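Local coordinates for protein trypanothione-dependent glyoxalase I (Leishmania major, PDB 2C21) that belongs to the glyoxalase/bleomycin resistance protein/dioxygenase superfamily and binds nickel at sites shared between the two subunits of its dimer, at residues 81-86 with 120-125. Residues are numbered along the deposited sequence; the frame is centred on the assembly and turned at random.
Sequences IAIGVE and YYIELL. With NI (nickel (II) ion), chain H.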
loop_
_atom_site.group_PDB
_atom_site.type_symbol
_atom_site.label_atom_id
_atom_site.label_comp_id
_atom_site.label_asym_id
_atom_site.label_seq_id
_atom_site.Cartn_x
_atom_site.Cartn_y
_atom_site.Cartn_z
ATOM N N ILE A 81 2.771 4.990 2.054
ATOM C CA ILE A 81 2.361 3.968 3.001
ATOM C C ILE A 81 2.503 4.543 4.427
ATOM O O ILE A 81 3.374 5.378 4.694
ATOM C CB ILE A 81 3.167 2.642 2.901
ATOM C CG1 ILE A 81 4.654 2.862 3.184
ATOM C CG2 ILE A 81 2.920 1.939 1.537
ATOM C CD1 ILE A 81 5.430 1.572 3.450
ATOM N N ALA A 82 1.622 4.092 5.313
ATOM C CA ALA A 82 1.615 4.525 6.701
ATOM C C ALA A 82 1.936 3.336 7.565
ATOM O O ALA A 82 1.426 2.236 7.333
ATOM C CB ALA A 82 0.255 5.080 7.063
ATOM N N ILE A 83 2.773 3.573 8.569
ATOM C CA ILE A 83 3.211 2.544 9.484
ATOM C C ILE A 83 2.888 3.009 10.902
ATOM O O ILE A 83 3.235 4.119 11.266
ATOM C CB ILE A 83 4.728 2.283 9.317
ATOM C CG1 ILE A 83 5.010 1.754 7.887
ATOM C CG2 ILE A 83 5.250 1.330 10.415
ATOM C CD1 ILE A 83 6.488 1.599 7.564
ATOM N N GLY A 84 2.216 2.148 11.669
ATOM C CA GLY A 84 1.910 2.395 13.065
ATOM C C GLY A 84 3.046 2.003 13.989
ATOM O O GLY A 84 3.521 0.852 13.966
ATOM N N VAL A 85 3.471 2.949 14.825
ATOM C CA VAL A 85 4.572 2.739 15.749
ATOM C C VAL A 85 4.160 3.111 17.179
ATOM O O VAL A 85 3.045 3.593 17.405
ATOM C CB VAL A 85 5.828 3.527 15.310
ATOM C CG1 VAL A 85 6.227 3.121 13.888
ATOM C CG2 VAL A 85 5.601 5.040 15.394
ATOM N N GLU A 86 5.055 2.860 18.130
ATOM C CA GLU A 86 4.812 3.177 19.539
ATOM C C GLU A 86 5.295 4.574 19.925
ATOM O O GLU A 86 4.757 5.194 20.868
ATOM C CB GLU A 86 5.505 2.155 20.453
ATOM C CG GLU A 86 4.928 0.745 20.365
ATOM C CD GLU A 86 5.467 -0.192 21.431
ATOM O OE1 GLU A 86 5.966 0.297 22.469
ATOM O OE2 GLU A 86 5.384 -1.423 21.231
ATOM N N TYR A 120 10.219 8.046 -2.076
ATOM C CA TYR A 120 8.858 7.722 -1.664
ATOM C C TYR A 120 8.639 8.228 -0.237
ATOM O O TYR A 120 9.570 8.214 0.602
ATOM C CB TYR A 120 8.598 6.207 -1.693
ATOM C CG TYR A 120 8.652 5.571 -3.067
ATOM C CD1 TYR A 120 7.560 5.627 -3.928
ATOM C CD2 TYR A 120 9.794 4.903 -3.493
ATOM C CE1 TYR A 120 7.609 5.045 -5.205
ATOM C CE2 TYR A 120 9.857 4.306 -4.759
ATOM C CZ TYR A 120 8.762 4.383 -5.615
ATOM O OH TYR A 120 8.826 3.798 -6.862
ATOM N N TYR A 121 7.404 8.639 0.037
ATOM C CA TYR A 121 7.025 9.093 1.369
ATOM C C TYR A 121 6.482 7.983 2.251
ATOM O O TYR A 121 5.748 7.099 1.803
ATOM C CB TYR A 121 5.989 10.211 1.264
ATOM C CG TYR A 121 6.574 11.479 0.726
ATOM C CD1 TYR A 121 6.371 11.862 -0.587
ATOM C CD2 TYR A 121 7.358 12.294 1.531
ATOM C CE1 TYR A 121 6.919 13.060 -1.079
ATOM C CE2 TYR A 121 7.913 13.473 1.051
ATOM C CZ TYR A 121 7.698 13.848 -0.246
ATOM O OH TYR A 121 8.260 15.020 -0.707
ATOM N N ILE A 122 6.880 8.021 3.518
ATOM C CA ILE A 122 6.348 7.109 4.513
ATOM C C ILE A 122 5.780 7.936 5.670
ATOM O O ILE A 122 6.454 8.829 6.204
ATOM C CB ILE A 122 7.439 6.158 5.011
ATOM C CG1 ILE A 122 7.825 5.178 3.901
ATOM C CG2 ILE A 122 6.987 5.394 6.266
ATOM C CD1 ILE A 122 9.272 4.869 3.870
ATOM N N GLU A 123 4.543 7.636 6.046
ATOM C CA GLU A 123 3.886 8.282 7.165
ATOM C C GLU A 123 4.055 7.425 8.409
ATOM O O GLU A 123 3.660 6.266 8.419
ATOM C CB GLU A 123 2.391 8.470 6.872
ATOM C CG GLU A 123 1.657 9.341 7.893
ATOM C CD GLU A 123 0.201 9.548 7.517
ATOM O OE1 GLU A 123 -0.441 8.598 7.060
ATOM O OE2 GLU A 123 -0.302 10.664 7.684
ATOM N N LEU A 124 4.656 8.007 9.445
ATOM C CA LEU A 124 4.806 7.366 10.729
ATOM C C LEU A 124 3.720 7.880 11.650
ATOM O O LEU A 124 3.582 9.091 11.842
ATOM C CB LEU A 124 6.178 7.687 11.316
ATOM C CG LEU A 124 7.359 7.267 10.437
ATOM C CD1 LEU A 124 8.663 7.783 11.042
ATOM C CD2 LEU A 124 7.379 5.755 10.291
ATOM N N LEU A 125 2.951 6.959 12.213
ATOM C CA LEU A 125 1.827 7.301 13.065
ATOM C C LEU A 125 1.918 6.610 14.409
ATOM O O LEU A 125 2.248 5.432 14.487
ATOM C CB LEU A 125 0.519 6.878 12.412
ATOM C CG LEU A 125 0.149 7.572 11.101
ATOM C CD1 LEU A 125 -1.133 6.949 10.576
ATOM C CD2 LEU A 125 -0.021 9.068 11.301
HETATM NI NI NI H . -2.036 8.353 5.505
HETATM O O HOH W 1 -3.114 9.182 6.881
#
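E123 lays its carboxylate arm past the methyl of A82, with OE1 3.6 Å from A82 CB, and the same oxygen binds the nickel ion at 2.2 Å. CG stands anti to the backbone N (chi1 -171°), and the chain runs on extended, carrying the carboxylate off the sheet to the metal. A water also binds the ion, as do H80 and, from the second subunit, H11 and E62. The site illustrates how a metal can be seated on parallel strands: 78-85 and 121-126, first and last of a beta-alpha-beta-beta-beta module of the glyoxalase type, are neighbours in its 1-4-3-2 sheet. Four main-chain hydrogen bonds join them here, and two, E123 N to I81 O (2.9 Å) and I83 N to E123 O (2.8 Å), grip the liganding residue on both its polar backbone atoms. Beside E123 on the metal face, L125 CD1 reaches A82 CB at 4.2 Å. I81, I83, I122 and L124 make the reverse face of the two strands aliphatic, with I83 CB 4.5 Å from L124 CD2; helix 19-29 adds F25 and Y26 against I122. I81, A82 and G84 also pair with an antiparallel strand of the second subunit, continuing the sheet across the interface. Backbone bonds and the A82 methyl thus position the carboxylate so that OE1 meets a nickel whose site needs both subunits.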